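Local structure of surface protein VspA (Borrelia turicatae, 1YJG) at residues D16-V21 and A60-L65; S91-K95 and D126-L132. The protein is a variable outer-membrane lipoprotein of the Vsp family; switching between vsp and vlp genes probably helps the spirochaete evade host immunity. One frame throughout, in Å; residues are numbered along the deposited sequence.

How the contacts relate
Contacts 1 and 2 hold different pairs of helices in one bundle. Contact 1 joins helices 2-28 and 48-69 near the centre of the chain, where most touching residues are buried. Contact 2 joins helix 76-98 to the first residues of helix 129-155 and the loop before it; it lies farther out and is only partly buried. Their centres are about 15 Å apart. The two meet where D62 CB packs on L93 CD1 at 4.1 Å, between the consecutive helices 48-69 and 76-98. Each has one lysine-carboxylate salt bridge and one bridging water. Contact 1 rests on aliphatic packing, whereas contact 2 uses an aromatic ring, a glycine and backbone carbonyls.

Contact 1 (D16-V21 and A60-L65); sequences DVHTLV and AVDTKL
This is a buried helix-helix packing contact between the long helices 2-28 and 48-69, near the centre of the bundle. Both segments are regular alpha-helix and run antiparallel. Their axes approach to 9.9 Å, with a signed crossing angle of -162°. The register is set by V17 and V61, whose CA atoms lie 5.7 Å apart. Both valines have chi1 near 180° (t), and V17 CG1 meets V61 CG1 at 3.7 Å. V61 also packs against the next turn: its CG2 lies 3.6 Å from L20 CB and 4.2 Å from V21 CG2. V17 CG1 is 4.2 Å from L65 CD2. L20 and L65 are both mt rotamers. L20 CD1 touches K64 CE at 3.8 Å, and V17 CG2 touches K64 CB at 3.8 Å. The aliphatic part of K64 therefore lies over the apolar seam. At its tip, K64 NZ donates to D16 OD1 at 3.0 Å, forming a salt bridge. Water 1 donates to D16 OD2 at 2.8 Å and weakly accepts from K64 NZ at 3.3 Å. D16 OD2 also bonds to T19 of the second subunit, so this polar border reaches the dimer interface. V17 touches I139 of helix 129-155, and L65 touches V85 of helix 76-98. Here an ion pair borders the seam; antiparallel neighbours joined by aliphatic packing are typical of a helical bundle, the fold of this Vsp core.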
loop_
_atom_site.group_PDB
_atom_site.type_symbol
_atom_site.label_atom_id
_atom_site.label_comp_id
_atom_site.label_asym_id
_atom_site.label_seq_id
_atom_site.Cartn_x
_atom_site.Cartn_y
_atom_site.Cartn_z
ATOM N N ASP A 16 -4.304 -7.561 -3.894
ATOM C CA ASP A 16 -4.135 -6.127 -3.999
ATOM C C ASP A 16 -4.701 -5.425 -2.751
ATOM O O ASP A 16 -4.014 -4.644 -2.106
ATOM C CB ASP A 16 -4.846 -5.657 -5.259
ATOM C CG ASP A 16 -4.676 -4.189 -5.524
ATOM O OD1 ASP A 16 -5.709 -3.544 -5.824
ATOM O OD2 ASP A 16 -3.558 -3.610 -5.497
ATOM N N VAL A 17 -5.952 -5.722 -2.410
ATOM C CA VAL A 17 -6.596 -5.118 -1.250
ATOM C C VAL A 17 -5.880 -5.513 0.063
ATOM O O VAL A 17 -5.721 -4.697 0.966
ATOM C CB VAL A 17 -8.101 -5.494 -1.199
ATOM C CG1 VAL A 17 -8.713 -5.151 0.152
ATOM C CG2 VAL A 17 -8.847 -4.798 -2.312
ATOM N N HIS A 18 -5.432 -6.759 0.141
ATOM C CA HIS A 18 -4.744 -7.281 1.311
ATOM C C HIS A 18 -3.475 -6.490 1.574
ATOM O O HIS A 18 -3.211 -6.059 2.711
ATOM C CB HIS A 18 -4.431 -8.753 1.082
ATOM C CG HIS A 18 -3.802 -9.444 2.248
ATOM N ND1 HIS A 18 -2.436 -9.592 2.377
ATOM C CD2 HIS A 18 -4.350 -10.088 3.306
ATOM C CE1 HIS A 18 -2.169 -10.271 3.480
ATOM N NE2 HIS A 18 -3.314 -10.589 4.058
ATOM N N THR A 19 -2.708 -6.265 0.509
ATOM C CA THR A 19 -1.465 -5.509 0.611
ATOM C C THR A 19 -1.745 -4.080 1.094
ATOM O O THR A 19 -1.087 -3.607 2.023
ATOM C CB THR A 19 -0.742 -5.491 -0.721
ATOM O OG1 THR A 19 -0.149 -6.784 -0.955
ATOM C CG2 THR A 19 0.433 -4.513 -0.691
ATOM N N LEU A 20 -2.718 -3.407 0.476
ATOM C CA LEU A 20 -3.065 -2.046 0.877
ATOM C C LEU A 20 -3.411 -1.953 2.381
ATOM O O LEU A 20 -3.030 -0.994 3.044
ATOM C CB LEU A 20 -4.238 -1.519 0.062
ATOM C CG LEU A 20 -3.967 -1.209 -1.416
ATOM C CD1 LEU A 20 -5.220 -0.666 -2.056
ATOM C CD2 LEU A 20 -2.825 -0.208 -1.576
ATOM N N VAL A 21 -4.134 -2.947 2.893
ATOM C CA VAL A 21 -4.536 -2.988 4.289
ATOM C C VAL A 21 -3.297 -3.120 5.194
ATOM O O VAL A 21 -3.160 -2.391 6.174
ATOM C CB VAL A 21 -5.564 -4.123 4.549
ATOM C CG1 VAL A 21 -5.787 -4.353 6.042
ATOM C CG2 VAL A 21 -6.883 -3.802 3.866
ATOM N N ALA A 60 -9.428 3.705 -1.102
ATOM C CA ALA A 60 -9.115 2.974 -2.337
ATOM C C ALA A 60 -9.523 1.525 -2.133
ATOM O O ALA A 60 -10.056 0.899 -3.039
ATOM C CB ALA A 60 -7.632 3.068 -2.675
ATOM N N VAL A 61 -9.266 1.006 -0.932
ATOM C CA VAL A 61 -9.622 -0.363 -0.581
ATOM C C VAL A 61 -11.132 -0.561 -0.689
ATOM O O VAL A 61 -11.599 -1.540 -1.273
ATOM C CB VAL A 61 -9.200 -0.683 0.864
ATOM C CG1 VAL A 61 -9.934 -1.914 1.383
ATOM C CG2 VAL A 61 -7.722 -0.885 0.942
ATOM N N ASP A 62 -11.884 0.379 -0.122
ATOM C CA ASP A 62 -13.349 0.343 -0.138
ATOM C C ASP A 62 -13.899 0.340 -1.577
ATOM O O ASP A 62 -14.828 -0.402 -1.890
ATOM C CB ASP A 62 -13.917 1.546 0.619
ATOM C CG ASP A 62 -15.371 1.351 1.016
ATOM O OD1 ASP A 62 -15.636 0.650 2.019
ATOM O OD2 ASP A 62 -16.314 1.864 0.384
ATOM N N THR A 63 -13.311 1.169 -2.433
ATOM C CA THR A 63 -13.714 1.278 -3.829
ATOM C C THR A 63 -13.450 -0.046 -4.559
ATOM O O THR A 63 -14.264 -0.478 -5.358
ATOM C CB THR A 63 -12.946 2.414 -4.519
ATOM O OG1 THR A 63 -13.299 3.667 -3.924
ATOM C CG2 THR A 63 -13.358 2.567 -5.993
ATOM N N LYS A 64 -12.312 -0.676 -4.272
ATOM C CA LYS A 64 -11.940 -1.946 -4.898
ATOM C C LYS A 64 -12.862 -3.084 -4.468
ATOM O O LYS A 64 -13.140 -3.981 -5.240
ATOM C CB LYS A 64 -10.480 -2.296 -4.592
ATOM C CG LYS A 64 -9.467 -1.377 -5.293
ATOM C CD LYS A 64 -8.098 -1.416 -4.645
ATOM C CE LYS A 64 -7.153 -0.384 -5.266
ATOM N NZ LYS A 64 -6.648 -0.799 -6.587
ATOM N N LEU A 65 -13.325 -3.033 -3.230
ATOM C CA LEU A 65 -14.218 -4.040 -2.683
ATOM C C LEU A 65 -15.601 -3.811 -3.266
ATOM O O LEU A 65 -16.321 -4.766 -3.518
ATOM C CB LEU A 65 -14.251 -3.969 -1.144
ATOM C CG LEU A 65 -12.950 -4.394 -0.474
ATOM C CD1 LEU A 65 -12.902 -4.003 1.010
ATOM C CD2 LEU A 65 -12.733 -5.879 -0.638
HETATM O O HOH W 1 -3.353 -0.916 -6.310
#

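Contact 2 (S91-K95 and D126-L132); sequences SFLTK and DKGAEEL
In this helical bundle, helix 76-98 packs against the N-terminal end of helix 129-155. S91-K95 is helical; D126-G128 is non-helical and leads into the helix, with G128 at the N-cap position. F92 and E131 set the register, their CA atoms 5.1 Å apart. In the apolar part, F92 (chi1 t, chi2 86°) places CD1 4.2 Å from L132 CB. F92 CA lies 3.7 Å from E131 CB, and S91 CB 3.8 Å from E131 CG. The edge of the F92 ring faces G128, with CD1 3.2 Å from G128 O. G128 has phi/psi 121/-24, which calls for glycine; a CB would also crowd F92 CE1. G128 O accepts from L132 N at 3.0 Å, starting the helix. K127 NZ is held by a salt bridge to D112 and a hydrogen bond to T115. The polar part depends on K95, whose chain is bent (chi2 to chi4 all p) and packs CG 3.6 Å from G128 N. K95 NZ forms a salt bridge with E131 OE2 at 3.1 Å. Water 2 accepts from K95 NZ at 2.7 Å and donates to D126 O at 2.8 Å.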
loop_
_atom_site.group_PDB
_atom_site.type_symbol
_atom_site.label_atom_id
_atom_site.label_comp_id
_atom_site.label_asym_id
_atom_site.label_seq_id
_atom_site.Cartn_x
_atom_site.Cartn_y
_atom_site.Cartn_z
ATOM N N SER A 91 -16.589 1.073 7.892
ATOM C CA SER A 91 -16.589 1.403 9.323
ATOM C C SER A 91 -15.405 2.279 9.694
ATOM O O SER A 91 -15.540 3.253 10.437
ATOM C CB SER A 91 -16.547 0.127 10.163
ATOM O OG SER A 91 -17.857 -0.310 10.453
ATOM N N PHE A 92 -14.233 1.916 9.191
ATOM C CA PHE A 92 -13.025 2.681 9.458
ATOM C C PHE A 92 -13.191 4.119 8.967
ATOM O O PHE A 92 -12.889 5.066 9.684
ATOM C CB PHE A 92 -11.806 2.063 8.756
ATOM C CG PHE A 92 -10.568 2.893 8.892
ATOM C CD1 PHE A 92 -9.751 2.752 10.008
ATOM C CD2 PHE A 92 -10.257 3.860 7.950
ATOM C CE1 PHE A 92 -8.623 3.530 10.161
ATOM C CE2 PHE A 92 -9.128 4.652 8.101
ATOM C CZ PHE A 92 -8.311 4.487 9.199
ATOM N N LEU A 93 -13.671 4.273 7.738
ATOM C CA LEU A 93 -13.865 5.600 7.141
ATOM C C LEU A 93 -14.897 6.452 7.890
ATOM O O LEU A 93 -14.663 7.626 8.138
ATOM C CB LEU A 93 -14.266 5.475 5.664
ATOM C CG LEU A 93 -13.283 4.747 4.748
ATOM C CD1 LEU A 93 -13.910 4.546 3.362
ATOM C CD2 LEU A 93 -11.969 5.497 4.639
ATOM N N THR A 94 -16.025 5.850 8.256
ATOM C CA THR A 94 -17.085 6.542 8.979
ATOM C C THR A 94 -16.586 6.982 10.367
ATOM O O THR A 94 -16.844 8.106 10.809
ATOM C CB THR A 94 -18.318 5.605 9.127
ATOM O OG1 THR A 94 -18.916 5.376 7.853
ATOM C CG2 THR A 94 -19.439 6.259 9.921
ATOM N N LYS A 95 -15.871 6.090 11.042
ATOM C CA LYS A 95 -15.338 6.373 12.367
ATOM C C LYS A 95 -14.313 7.511 12.319
ATOM O O LYS A 95 -14.344 8.425 13.143
ATOM C CB LYS A 95 -14.733 5.093 12.980
ATOM C CG LYS A 95 -13.974 5.290 14.295
ATOM C CD LYS A 95 -14.776 6.049 15.370
ATOM C CE LYS A 95 -15.955 5.243 15.913
ATOM N NZ LYS A 95 -15.534 4.173 16.855
ATOM N N ASP A 126 -9.815 3.729 19.821
ATOM C CA ASP A 126 -11.096 4.417 19.649
ATOM C C ASP A 126 -11.288 5.429 18.519
ATOM O O ASP A 126 -12.355 6.027 18.436
ATOM C CB ASP A 126 -11.498 5.054 20.989
ATOM C CG ASP A 126 -10.724 6.312 21.290
ATOM O OD1 ASP A 126 -9.480 6.254 21.367
ATOM O OD2 ASP A 126 -11.284 7.409 21.451
ATOM N N LYS A 127 -10.292 5.614 17.656
ATOM C CA LYS A 127 -10.406 6.554 16.532
ATOM C C LYS A 127 -10.146 5.876 15.164
ATOM O O LYS A 127 -9.623 6.498 14.239
ATOM C CB LYS A 127 -9.486 7.763 16.729
ATOM C CG LYS A 127 -9.674 8.479 18.074
ATOM C CD LYS A 127 -8.841 9.764 18.173
ATOM C CE LYS A 127 -8.588 10.162 19.622
ATOM N NZ LYS A 127 -7.626 9.250 20.313
ATOM N N GLY A 128 -10.508 4.597 15.053
ATOM C CA GLY A 128 -10.342 3.833 13.825
ATOM C C GLY A 128 -9.489 2.576 13.885
ATOM O O GLY A 128 -9.663 1.690 13.070
ATOM N N ALA A 129 -8.569 2.480 14.835
ATOM C CA ALA A 129 -7.700 1.298 14.928
ATOM C C ALA A 129 -8.471 -0.020 15.171
ATOM O O ALA A 129 -8.092 -1.065 14.643
ATOM C CB ALA A 129 -6.598 1.514 15.954
ATOM N N GLU A 130 -9.550 0.033 15.952
ATOM C CA GLU A 130 -10.350 -1.157 16.220
ATOM C C GLU A 130 -10.947 -1.657 14.914
ATOM O O GLU A 130 -10.928 -2.848 14.639
ATOM C CB GLU A 130 -11.474 -0.850 17.205
ATOM C CG GLU A 130 -12.440 -2.002 17.462
ATOM C CD GLU A 130 -11.828 -3.158 18.255
ATOM O OE1 GLU A 130 -12.567 -4.121 18.548
ATOM O OE2 GLU A 130 -10.623 -3.120 18.593
ATOM N N GLU A 131 -11.455 -0.724 14.110
ATOM C CA GLU A 131 -12.069 -1.040 12.829
ATOM C C GLU A 131 -11.013 -1.604 11.862
ATOM O O GLU A 131 -11.306 -2.470 11.041
ATOM C CB GLU A 131 -12.751 0.205 12.235
ATOM C CG GLU A 131 -14.028 0.672 12.952
ATOM C CD GLU A 131 -13.787 1.494 14.225
ATOM O OE1 GLU A 131 -12.624 1.815 14.546
ATOM O OE2 GLU A 131 -14.775 1.834 14.921
ATOM N N LEU A 132 -9.795 -1.085 11.966
ATOM C CA LEU A 132 -8.675 -1.497 11.136
ATOM C C LEU A 132 -8.274 -2.923 11.474
ATOM O O LEU A 132 -7.880 -3.681 10.577
ATOM C CB LEU A 132 -7.509 -0.534 11.308
ATOM C CG LEU A 132 -6.260 -0.794 10.473
ATOM C CD1 LEU A 132 -6.591 -0.799 8.972
ATOM C CD2 LEU A 132 -5.215 0.249 10.819
HETATM O O HOH W 2 -15.062 5.535 19.137
#